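Side-chain contacts in nicastrin (Dictyostelium purpureum, PDB 4R12), which probably serves as an essential subunit of the gamma-secretase complex, which cleaves integral membrane proteins such as Notch receptors within the membrane: residues S37-H40 with G41-G45; L49-D52 with D53-N57; T100-T103 with Y104-P108; A145-N148 with Q149-V152; N409-G413 with Y414-D418. All blocks are in the same frame, centred on the assembly; numbering follows the deposited sequence.

Contact 1. Residues S37-H40 with G41-G45; sequences SSKH and GGNSG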
# COMPACT_ATOMS: atom_id res chain seq x y z
N SER A 37 8.56 18.26 8.68
CA SER A 37 9.72 18.02 9.52
C SER A 37 9.65 18.95 10.72
O SER A 37 9.08 20.03 10.63
CB SER A 37 11.02 18.25 8.75
OG SER A 37 12.14 18.07 9.59
N SER A 38 10.21 18.52 11.84
CA SER A 38 10.47 19.46 12.92
C SER A 38 11.76 20.21 12.62
O SER A 38 12.53 19.81 11.74
CB SER A 38 10.57 18.74 14.27
OG SER A 38 11.72 17.92 14.31
N LYS A 39 11.97 21.31 13.33
CA LYS A 39 13.27 21.95 13.30
C LYS A 39 14.27 21.04 13.99
O LYS A 39 13.89 20.09 14.71
CB LYS A 39 13.22 23.32 14.00
CG LYS A 39 12.52 24.42 13.20
CD LYS A 39 13.40 24.91 12.07
CE LYS A 39 12.75 26.06 11.28
NZ LYS A 39 11.72 26.77 12.08
N HIS A 40 15.55 21.30 13.75
CA HIS A 40 16.60 20.62 14.47
C HIS A 40 16.40 20.89 15.97
O HIS A 40 16.30 22.05 16.38
CB HIS A 40 17.98 21.11 14.01
CG HIS A 40 19.11 20.27 14.49
ND1 HIS A 40 19.95 20.66 15.51
CD2 HIS A 40 19.55 19.05 14.10
CE1 HIS A 40 20.86 19.73 15.72
NE2 HIS A 40 20.64 18.74 14.88
N GLY A 41 16.28 19.83 16.76
CA GLY A 41 16.05 19.98 18.19
C GLY A 41 14.58 19.96 18.58
O GLY A 41 14.25 20.12 19.75
N GLY A 42 13.71 19.79 17.60
CA GLY A 42 12.28 19.64 17.86
C GLY A 42 11.50 20.93 17.97
O GLY A 42 12.06 22.02 18.00
N ASN A 43 10.18 20.81 18.02
CA ASN A 43 9.30 21.98 18.12
C ASN A 43 8.41 21.87 19.35
O ASN A 43 7.82 20.82 19.62
CB ASN A 43 8.42 22.12 16.87
CG ASN A 43 9.21 22.54 15.64
OD1 ASN A 43 10.09 21.82 15.17
ND2 ASN A 43 8.86 23.69 15.08
N SER A 44 8.28 22.96 20.09
CA SER A 44 7.48 22.96 21.30
C SER A 44 6.61 24.21 21.36
O SER A 44 6.88 25.19 20.68
CB SER A 44 8.37 22.87 22.54
OG SER A 44 9.26 23.97 22.60
N GLY A 45 5.56 24.17 22.17
CA GLY A 45 4.65 25.29 22.29
C GLY A 45 3.47 24.99 23.20
O GLY A 45 3.31 23.87 23.69
O HOH W 1 9.17 24.92 12.46
O HOH W 2 14.37 23.40 17.62
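Lys39 and Gly42 close a type II beta turn through Gly42 N to Lys39 O at 2.9 Å, and the chain then runs into strand 43-50 of the small lobe. Gly41, third in the turn, has a positive phi (93°) at which a CB would collide with His40 O; Gly42 likewise has backbone angles that call for glycine. The side chain of Asn43 folds back on the turn: with CG beside its own backbone N (chi1 -70°), its OD1 accepts from Lys39 N at 2.7 Å, the donor lying in the amide carbonyl plane. The same OD1 rests against Ser38 CB. Lys39 O is gripped twice, by Ser38 OG and Gly42 N, which approach from opposite faces of its carbonyl plane. Ser38 OG also bonds to Ser175 N, and Asn43 pairs through its backbone with Leu173, so the turn lies beside the end of strand 169-174. The Lys39 chain bends at chi2 and slants across the Asn43 amide without direct polar contact. One water accepts from both Lys39 NZ and Asn43 ND2; a second donates to His40 O and Gly42 O, at 2.7 Å from Gly42 O.

Contact 2. Residues L49-D52 with D53-N57; sequences LIDD and DESYN. With NAG (2-acetamido-2-deoxy-beta-D-glucopyranose), chain C.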
# COMPACT_ATOMS: atom_id res chain seq x y z
N LEU A 49 -6.47 24.16 21.28
CA LEU A 49 -7.43 23.24 20.66
C LEU A 49 -8.41 23.92 19.71
O LEU A 49 -9.11 24.86 20.07
CB LEU A 49 -8.22 22.51 21.75
CG LEU A 49 -9.39 21.64 21.27
CD1 LEU A 49 -8.89 20.44 20.47
CD2 LEU A 49 -10.23 21.20 22.45
N ILE A 50 -8.44 23.43 18.48
CA ILE A 50 -9.49 23.80 17.54
C ILE A 50 -10.43 22.61 17.37
O ILE A 50 -10.04 21.59 16.82
CB ILE A 50 -8.92 24.22 16.18
CG1 ILE A 50 -8.08 25.50 16.32
CG2 ILE A 50 -10.04 24.44 15.18
CD1 ILE A 50 -7.58 26.03 15.00
N ASP A 51 -11.67 22.75 17.85
CA ASP A 51 -12.66 21.67 17.78
C ASP A 51 -14.04 22.19 17.36
O ASP A 51 -15.01 21.44 17.31
CB ASP A 51 -12.75 20.94 19.13
CG ASP A 51 -13.31 21.81 20.25
OD1 ASP A 51 -13.43 23.04 20.07
OD2 ASP A 51 -13.61 21.27 21.33
N ASP A 52 -14.11 23.48 17.08
CA ASP A 52 -15.33 24.10 16.55
C ASP A 52 -15.00 25.41 15.85
O ASP A 52 -13.87 25.90 15.93
CB ASP A 52 -16.37 24.33 17.66
CG ASP A 52 -15.80 25.05 18.88
OD1 ASP A 52 -14.94 25.94 18.72
OD2 ASP A 52 -16.22 24.73 20.01
N ASP A 53 -15.99 25.97 15.16
CA ASP A 53 -15.81 27.21 14.41
C ASP A 53 -15.35 28.33 15.33
O ASP A 53 -14.58 29.20 14.92
CB ASP A 53 -17.10 27.60 13.69
CG ASP A 53 -17.26 26.90 12.35
OD1 ASP A 53 -16.44 26.00 12.05
OD2 ASP A 53 -18.19 27.24 11.59
N GLU A 54 -15.82 28.29 16.57
CA GLU A 54 -15.48 29.32 17.54
C GLU A 54 -14.00 29.32 17.85
O GLU A 54 -13.35 30.36 17.76
CB GLU A 54 -16.27 29.14 18.85
CG GLU A 54 -15.82 30.11 19.94
CD GLU A 54 -16.60 29.97 21.24
OE1 GLU A 54 -16.57 28.88 21.86
OE2 GLU A 54 -17.24 30.96 21.66
N SER A 55 -13.46 28.17 18.22
CA SER A 55 -12.05 28.08 18.57
C SER A 55 -11.19 28.26 17.33
O SER A 55 -10.06 28.75 17.41
CB SER A 55 -11.73 26.75 19.27
OG SER A 55 -12.20 25.63 18.54
N TYR A 56 -11.73 27.88 16.17
CA TYR A 56 -11.04 28.12 14.91
C TYR A 56 -10.84 29.63 14.71
O TYR A 56 -9.71 30.10 14.55
CB TYR A 56 -11.82 27.53 13.73
CG TYR A 56 -11.05 27.64 12.43
CD1 TYR A 56 -11.14 28.78 11.65
CD2 TYR A 56 -10.21 26.62 12.01
CE1 TYR A 56 -10.42 28.90 10.48
CE2 TYR A 56 -9.48 26.73 10.84
CZ TYR A 56 -9.59 27.88 10.08
OH TYR A 56 -8.88 28.01 8.92
N ASN A 57 -11.93 30.39 14.73
CA ASN A 57 -11.87 31.84 14.56
C ASN A 57 -11.06 32.55 15.64
O ASN A 57 -10.38 33.54 15.37
CB ASN A 57 -13.27 32.43 14.51
CG ASN A 57 -14.03 32.04 13.26
OD1 ASN A 57 -13.44 31.89 12.18
ND2 ASN A 57 -15.34 31.87 13.39
C1 NAG C . -16.58 23.73 7.63
C2 NAG C . -17.03 25.13 8.04
C3 NAG C . -18.30 25.01 8.83
C4 NAG C . -19.39 24.31 8.07
C5 NAG C . -18.85 22.99 7.57
C6 NAG C . -19.87 22.45 6.60
C7 NAG C . -15.23 26.71 8.43
C8 NAG C . -14.37 27.33 9.46
N2 NAG C . -16.11 25.83 8.89
O3 NAG C . -18.79 26.27 9.23
O4 NAG C . -20.36 23.99 9.04
O5 NAG C . -17.62 23.16 6.89
O6 NAG C . -19.80 23.19 5.40
O7 NAG C . -15.12 26.96 7.27
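The ring of Tyr56 has the acetyl methyl C8 of NAG (chain C) over one face, displaced toward the rim, while Ile50 CG2 stands at its edge, 3.9 Å from Tyr56 CD2. The carboxylate of Asp53 takes two hydrogen bonds from the sugar, in which NAG O3 donates to Asp53 OD2 at 2.6 Å and NAG N2 to Asp53 OD1 at 3.2 Å; Tyr76 OH also bonds to OD1. The contact is the N-terminal cap of helix 53-57, where strand 43-50 turns into the helix of a beta-alpha-beta unit. Asp52 is the N-cap. Its CG sits between the backbone N and the carbonyl carbon (chi1 50°), which folds the carboxylate over the first helical turn; Ser55 N meets Asp52 OD1 nearly along its C-O axis at 2.7 Å. Ser55 OG lies 2.8 Å from Asp52 OD1 and accepts from Asp51 N at 3.0 Å, tying the cap back to the chain leaving the strand. Tyr56 N bonds to Asp52 O at 2.9 Å. An alanine at Asp52 would leave Ser55 N without its capping acceptor and is likely to let the first turn fray. Asp51 OD1, near Ser55 OG, forms a salt bridge with Arg162. Asp52 OD2 and Glu54 OE1, both acidic, approach to 4.6 Å, a repulsion that the positive end of the helix dipole probably offsets in part.

Contact 3. Residues T100-T103 with Y104-P108; sequences TKKT and YPYSP. With NAG (2-acetamido-2-deoxy-beta-D-glucopyranose), chain B; NAG (2-acetamido-2-deoxy-beta-D-glucopyranose), chain D.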
# COMPACT_ATOMS: atom_id res chain seq x y z
N THR A 100 -12.12 10.90 17.37
CA THR A 100 -13.30 11.01 16.51
C THR A 100 -12.87 10.92 15.04
O THR A 100 -11.70 11.12 14.73
CB THR A 100 -14.04 12.33 16.72
OG1 THR A 100 -13.18 13.42 16.36
CG2 THR A 100 -14.50 12.49 18.17
N LYS A 101 -13.82 10.61 14.17
CA LYS A 101 -13.57 10.50 12.73
C LYS A 101 -14.09 11.73 12.01
O LYS A 101 -14.83 12.52 12.59
CB LYS A 101 -14.27 9.27 12.14
CG LYS A 101 -13.66 7.92 12.52
CD LYS A 101 -14.56 6.82 11.94
CE LYS A 101 -14.04 5.42 12.27
NZ LYS A 101 -13.02 4.99 11.29
N LYS A 102 -13.73 11.89 10.74
CA LYS A 102 -14.33 12.98 9.96
C LYS A 102 -15.78 12.64 9.65
O LYS A 102 -16.11 11.49 9.39
CB LYS A 102 -13.58 13.22 8.65
CG LYS A 102 -12.30 14.03 8.80
CD LYS A 102 -11.71 14.38 7.43
CE LYS A 102 -10.66 15.50 7.54
NZ LYS A 102 -9.52 15.12 8.45
N THR A 103 -16.65 13.64 9.68
CA THR A 103 -18.06 13.43 9.36
C THR A 103 -18.36 13.69 7.88
O THR A 103 -19.52 13.75 7.48
CB THR A 103 -18.95 14.34 10.21
OG1 THR A 103 -18.59 15.71 9.98
CG2 THR A 103 -18.78 14.02 11.69
N TYR A 104 -17.31 13.85 7.08
CA TYR A 104 -17.49 14.09 5.65
C TYR A 104 -16.46 13.31 4.85
O TYR A 104 -15.42 12.93 5.40
CB TYR A 104 -17.39 15.59 5.35
CG TYR A 104 -16.14 16.28 5.86
CD1 TYR A 104 -14.96 16.27 5.11
CD2 TYR A 104 -16.15 16.99 7.06
CE1 TYR A 104 -13.81 16.92 5.56
CE2 TYR A 104 -15.01 17.66 7.52
CZ TYR A 104 -13.84 17.61 6.76
OH TYR A 104 -12.71 18.26 7.19
N PRO A 105 -16.72 13.09 3.55
CA PRO A 105 -15.72 12.38 2.74
C PRO A 105 -14.46 13.23 2.58
O PRO A 105 -14.55 14.46 2.46
CB PRO A 105 -16.41 12.18 1.38
CG PRO A 105 -17.85 12.58 1.59
CD PRO A 105 -17.87 13.52 2.74
N TYR A 106 -13.30 12.59 2.57
CA TYR A 106 -12.06 13.36 2.51
C TYR A 106 -10.89 12.57 1.93
O TYR A 106 -10.61 11.45 2.37
CB TYR A 106 -11.68 13.86 3.92
CG TYR A 106 -10.40 14.63 3.88
CD1 TYR A 106 -10.35 15.86 3.24
CD2 TYR A 106 -9.22 14.11 4.42
CE1 TYR A 106 -9.19 16.57 3.15
CE2 TYR A 106 -8.03 14.83 4.34
CZ TYR A 106 -8.03 16.06 3.69
OH TYR A 106 -6.89 16.81 3.58
N SER A 107 -10.21 13.15 0.94
CA SER A 107 -8.96 12.58 0.44
C SER A 107 -7.87 13.64 0.30
O SER A 107 -8.05 14.64 -0.41
CB SER A 107 -9.17 11.89 -0.91
OG SER A 107 -7.94 11.46 -1.47
N PRO A 108 -6.75 13.44 1.00
CA PRO A 108 -5.57 14.31 0.91
C PRO A 108 -4.70 13.93 -0.28
O PRO A 108 -3.60 14.45 -0.44
CB PRO A 108 -4.83 14.02 2.22
CG PRO A 108 -5.10 12.55 2.43
CD PRO A 108 -6.52 12.31 1.92
C1 NAG B . -12.28 21.32 5.60
C2 NAG B . -13.60 21.28 4.86
C3 NAG B . -14.52 22.42 5.21
C4 NAG B . -14.70 22.58 6.68
C5 NAG B . -13.31 22.67 7.32
C6 NAG B . -13.31 22.77 8.83
C7 NAG B . -13.11 20.23 2.79
C8 NAG B . -12.62 20.42 1.39
N2 NAG B . -13.39 21.31 3.46
O3 NAG B . -15.76 22.18 4.58
O4 NAG B . -15.40 23.78 6.82
O5 NAG B . -12.50 21.57 6.96
O6 NAG B . -14.30 22.00 9.45
O7 NAG B . -13.23 19.14 3.25
C1 NAG D . -12.42 5.48 20.06
C2 NAG D . -13.40 5.38 18.93
C3 NAG D . -14.81 5.47 19.45
C4 NAG D . -15.05 4.54 20.63
C5 NAG D . -13.93 4.75 21.65
C6 NAG D . -13.98 3.83 22.84
C7 NAG D . -12.74 6.21 16.79
C8 NAG D . -12.73 7.38 15.88
N2 NAG D . -13.18 6.44 18.00
O3 NAG D . -15.67 5.17 18.37
O4 NAG D . -16.33 4.85 21.18
O5 NAG D . -12.72 4.46 20.99
O6 NAG D . -13.86 2.49 22.39
O7 NAG D . -12.37 5.12 16.45
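A lysine chain threaded past two tyrosines makes this local contact, in the loop between strands 90-96 and 138-139 of the small lobe, on the side that meets the large lobe. Lys102 reaches along its own loop with CG beside the backbone N (chi1 -79°), extends through CD, and bends only at its last torsion. Its methylene CE lies over one face of the Tyr106 ring, a CH-pi contact 4.0 Å from the centroid and 26° off the ring normal; Pro108 N covers the opposite face, toward the rim. Lys102 CD packs on Tyr106 CB at 3.5 Å and reaches obliquely to the Tyr104 ring, while Lys102 CE comes 3.5 Å from Tyr104 OH. Tyr104 also adjoins the glycan, with CE1 3.3 Å from O7 of NAG (chain B), and its hydroxyl bonds to Asn75 O. On the far arm of the loop, Lys101 CG meets the acetyl methyl C8 of NAG (chain D) at 3.5 Å. No hydrogen bond joins 100-103 to 104-108; the side chains meet by van der Waals and CH-pi contact. The buried ammonium of Lys102 finds its partners beyond them: NZ bonds to Tyr414 OH of the large lobe and to the carbonyl oxygens of Thr74 and Phe77. Such a cluster of oxygens would probably stabilise the positive charge.

Contact 4. Residues A145-N148 with Q149-V152; sequences AIDN and QTSV. With NAG (2-acetamido-2-deoxy-beta-D-glucopyranose), chain D.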
# COMPACT_ATOMS: atom_id res chain seq x y z
N ALA A 145 -0.19 12.63 14.18
CA ALA A 145 -1.42 12.06 14.68
C ALA A 145 -1.10 11.23 15.93
O ALA A 145 0.05 10.84 16.14
CB ALA A 145 -2.12 11.20 13.62
N ILE A 146 -2.11 10.97 16.74
CA ILE A 146 -1.94 10.18 17.96
C ILE A 146 -3.11 9.21 18.06
O ILE A 146 -4.17 9.46 17.49
CB ILE A 146 -1.87 11.06 19.23
CG1 ILE A 146 -2.90 12.19 19.16
CG2 ILE A 146 -0.45 11.63 19.41
CD1 ILE A 146 -2.99 12.99 20.43
N ASP A 147 -2.92 8.11 18.79
CA ASP A 147 -3.94 7.07 18.84
C ASP A 147 -5.17 7.52 19.63
O ASP A 147 -5.22 8.63 20.15
CB ASP A 147 -3.38 5.76 19.41
CG ASP A 147 -3.14 5.79 20.92
OD1 ASP A 147 -3.45 6.79 21.60
OD2 ASP A 147 -2.64 4.78 21.45
N ASN A 148 -6.16 6.65 19.71
CA ASN A 148 -7.46 7.00 20.31
C ASN A 148 -7.35 7.43 21.76
O ASN A 148 -7.75 8.50 22.12
CB ASN A 148 -8.46 5.86 20.18
CG ASN A 148 -9.88 6.27 20.43
OD1 ASN A 148 -10.17 7.11 21.22
ND2 ASN A 148 -10.77 5.65 19.73
N GLN A 149 -6.81 6.55 22.57
CA GLN A 149 -6.65 6.80 23.99
C GLN A 149 -5.87 8.09 24.25
O GLN A 149 -6.30 8.94 25.03
CB GLN A 149 -5.95 5.60 24.65
CG GLN A 149 -5.52 5.82 26.09
CD GLN A 149 -5.20 4.51 26.80
OE1 GLN A 149 -5.97 3.55 26.73
NE2 GLN A 149 -4.05 4.47 27.47
N THR A 150 -4.74 8.26 23.57
CA THR A 150 -3.93 9.46 23.76
C THR A 150 -4.68 10.71 23.30
O THR A 150 -4.58 11.76 23.92
CB THR A 150 -2.58 9.35 23.01
OG1 THR A 150 -1.92 8.14 23.40
CG2 THR A 150 -1.69 10.54 23.31
N SER A 151 -5.46 10.60 22.22
CA SER A 151 -6.22 11.73 21.73
C SER A 151 -7.21 12.23 22.77
O SER A 151 -7.35 13.44 22.99
CB SER A 151 -6.96 11.38 20.43
OG SER A 151 -6.06 11.32 19.33
N VAL A 152 -7.90 11.29 23.42
CA VAL A 152 -8.84 11.63 24.48
C VAL A 152 -8.16 12.49 25.55
O VAL A 152 -8.67 13.54 25.95
CB VAL A 152 -9.44 10.36 25.14
CG1 VAL A 152 -10.26 10.72 26.39
CG2 VAL A 152 -10.29 9.60 24.12
C1 NAG D . -12.42 5.48 20.06
C2 NAG D . -13.40 5.38 18.93
C3 NAG D . -14.81 5.47 19.45
C4 NAG D . -15.05 4.54 20.63
C5 NAG D . -13.93 4.75 21.65
C6 NAG D . -13.98 3.83 22.84
C7 NAG D . -12.74 6.21 16.79
C8 NAG D . -12.73 7.38 15.88
N2 NAG D . -13.18 6.44 18.00
O3 NAG D . -15.67 5.17 18.37
O4 NAG D . -16.33 4.85 21.18
O5 NAG D . -12.72 4.46 20.99
O6 NAG D . -13.86 2.49 22.39
O7 NAG D . -12.37 5.12 16.45
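Asp147 and Thr150 set their side chains at about a right angle, so that Asp147 OD1 takes two donors from Thr150. Thr150 N meets Asp147 OD1 almost head-on at 2.8 Å, and Thr150 OG1 donates to it from above the carboxylate plane at 2.7 Å. This is the N-cap of helix 148-160, with Asp147 CG placed between the backbone N and the carbonyl carbon (chi1 73°) to bring OD1 back over the first turn. A leucine in place of Asp147 would probably leave Thr150 N and OG1 without their shared acceptor and the hydroxyl free to turn. One residue on, Ser151 answers with two donors to a single carbonyl: its N reaches Asp147 O at 2.9 Å, tilted slightly from the carbonyl plane, and its OG donates to the same oxygen, also at 2.9 Å, from well above that plane. Ser151 OG also bonds to Thr98 N and packs 3.3 Å from Ile146 CG1, while Ile146 CD1 touches Thr150 CG2 at 4.0 Å. The CB bond of Asn148 points away; CG is anti to N (chi1 -164°), and ND2 carries NAG (chain D). Asn148 O accepts from Val152 N. The cap thus joins strand 143-146 to the helix it leads into, with Thr98 and Asp99, just past the end of parallel neighbour strand 90-96, flanking the first turn.

Contact 5. Residues N409-G413 with Y414-D418; sequences NPYYG and YEQDD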
# COMPACT_ATOMS: atom_id res chain seq x y z
N ASN A 409 -14.52 4.72 -2.98
CA ASN A 409 -13.71 5.06 -1.80
C ASN A 409 -13.77 6.56 -1.46
O ASN A 409 -13.23 7.38 -2.19
CB ASN A 409 -12.25 4.65 -2.05
CG ASN A 409 -11.40 4.66 -0.78
OD1 ASN A 409 -11.82 5.14 0.27
ND2 ASN A 409 -10.17 4.15 -0.89
N PRO A 410 -14.43 6.91 -0.34
CA PRO A 410 -14.54 8.32 0.04
C PRO A 410 -13.33 8.83 0.84
O PRO A 410 -13.26 10.02 1.17
CB PRO A 410 -15.81 8.35 0.88
CG PRO A 410 -15.84 7.00 1.53
CD PRO A 410 -15.23 6.04 0.55
N TYR A 411 -12.40 7.94 1.14
CA TYR A 411 -11.23 8.30 1.94
C TYR A 411 -9.95 7.80 1.29
O TYR A 411 -9.08 7.24 1.98
CB TYR A 411 -11.37 7.75 3.37
CG TYR A 411 -12.49 8.42 4.11
CD1 TYR A 411 -12.42 9.76 4.45
CD2 TYR A 411 -13.64 7.72 4.46
CE1 TYR A 411 -13.46 10.39 5.12
CE2 TYR A 411 -14.69 8.34 5.13
CZ TYR A 411 -14.59 9.68 5.46
OH TYR A 411 -15.63 10.30 6.12
N TYR A 412 -9.81 8.01 -0.02
CA TYR A 412 -8.65 7.48 -0.71
C TYR A 412 -7.34 8.09 -0.21
O TYR A 412 -7.18 9.31 -0.18
CB TYR A 412 -8.78 7.70 -2.23
CG TYR A 412 -7.65 7.07 -2.99
CD1 TYR A 412 -6.47 7.76 -3.22
CD2 TYR A 412 -7.76 5.76 -3.45
CE1 TYR A 412 -5.42 7.17 -3.90
CE2 TYR A 412 -6.71 5.16 -4.13
CZ TYR A 412 -5.55 5.87 -4.35
OH TYR A 412 -4.50 5.28 -5.02
N GLY A 413 -6.39 7.24 0.17
CA GLY A 413 -5.08 7.71 0.60
C GLY A 413 -5.12 8.41 1.95
O GLY A 413 -4.41 9.39 2.20
N TYR A 414 -5.95 7.88 2.85
CA TYR A 414 -6.22 8.57 4.10
C TYR A 414 -6.52 7.57 5.23
O TYR A 414 -7.05 6.50 4.97
CB TYR A 414 -7.38 9.55 3.91
CG TYR A 414 -7.74 10.34 5.15
CD1 TYR A 414 -6.83 11.24 5.71
CD2 TYR A 414 -8.98 10.20 5.74
CE1 TYR A 414 -7.15 11.96 6.86
CE2 TYR A 414 -9.32 10.92 6.89
CZ TYR A 414 -8.39 11.79 7.44
OH TYR A 414 -8.74 12.49 8.58
N GLU A 415 -6.17 7.95 6.47
CA GLU A 415 -6.30 7.07 7.64
C GLU A 415 -7.71 6.53 7.86
O GLU A 415 -7.87 5.44 8.40
CB GLU A 415 -5.86 7.81 8.92
CG GLU A 415 -6.55 9.17 9.07
CD GLU A 415 -6.49 9.74 10.48
OE1 GLU A 415 -6.42 8.96 11.45
OE2 GLU A 415 -6.54 10.98 10.62
N GLN A 416 -8.73 7.28 7.45
CA GLN A 416 -10.10 6.83 7.62
C GLN A 416 -10.53 5.76 6.60
O GLN A 416 -11.67 5.30 6.64
CB GLN A 416 -11.06 8.01 7.58
CG GLN A 416 -12.39 7.75 8.29
CD GLN A 416 -13.11 9.03 8.69
OE1 GLN A 416 -12.49 10.00 9.11
NE2 GLN A 416 -14.44 9.01 8.58
N ASP A 417 -9.63 5.37 5.71
CA ASP A 417 -9.88 4.23 4.83
C ASP A 417 -9.59 2.96 5.63
O ASP A 417 -8.56 2.31 5.44
CB ASP A 417 -9.02 4.32 3.57
CG ASP A 417 -9.34 3.22 2.56
OD1 ASP A 417 -10.32 2.47 2.76
OD2 ASP A 417 -8.59 3.11 1.56
N ASP A 418 -10.51 2.63 6.53
CA ASP A 418 -10.28 1.58 7.52
C ASP A 418 -11.39 0.52 7.46
O ASP A 418 -12.15 0.47 6.48
CB ASP A 418 -10.18 2.20 8.93
CG ASP A 418 -11.43 2.97 9.33
OD1 ASP A 418 -12.50 2.80 8.71
OD2 ASP A 418 -11.34 3.77 10.30
O HOH W 3 -6.35 4.79 1.36
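With CG beside its backbone N (chi1 -67°), Tyr411 swings its ring over Gln416, whose CG lies anti to N (chi1 -157°) and whose chain runs extended beneath the ring. Gln416 CB contacts one ring face, a CH-pi contact 3.9 Å from the centroid, and farther out the amide stacks on the same ring, its plane 29° from the ring's. Gln416 NE2 comes 3.0 Å from Tyr411 OH at an angle too poor for a hydrogen bond. Tyr414 lies alongside Tyr411, pointing the same way, with CD2 3.7 Å from Tyr411 CD1. Two consecutive turns, type II over Tyr411-Tyr414 and type I over Tyr414-Asp417, curl the large-lobe loop and bring Asp417 back to Asn409. Asn409 ND2 donates to Asp417 OD2 at 3.1 Å, from above the carboxylate plane, the Asn409 and Asp417 side chains crossing at about a right angle. Asn409 OD1 accepts from Tyr411 N at 3.0 Å, an Asx turn; it also accepts from Asn421 ND2, and Asn409 ND2 donates to Gln327 OE1. A water accepts from Gly413 N and lies 2.8 Å from Asp417 OD2. The carboxylate also takes bonds from Asp235 N and Gln236 N at the start of helix 234-252, so its charge probably benefits from the helix end. The polar ends reach the small lobe: Tyr411 OH bonds to Tyr104 O, and Gln416 OE1 to Lys102 N. Stacking probably helps to orient groups whose hydrogen bonds cross between the lobes, while the buried carboxylate ties the loop to its own lobe.

Overall arrangement
Contacts 1 to 4 follow one another through the small lobe and contact 5 comes much later, in the large lobe. Contacts 1 and 2 share strand 43-50, at its two ends, with centres about 24 Å apart; contact 4 lies where strand 143-146 gives way to helix 148-160, about 19 Å from contact 2 between centres. Contacts 3 and 4 do not touch each other, but both touch NAG (chain D). Contacts 3 and 5 have centres about 8 Å apart and meet directly, through the probable hydrogen bond between Ser107 OG and Tyr412 O and the packing of Pro108 on Gly413, so this pair of loops forms part of the interface between the lobes.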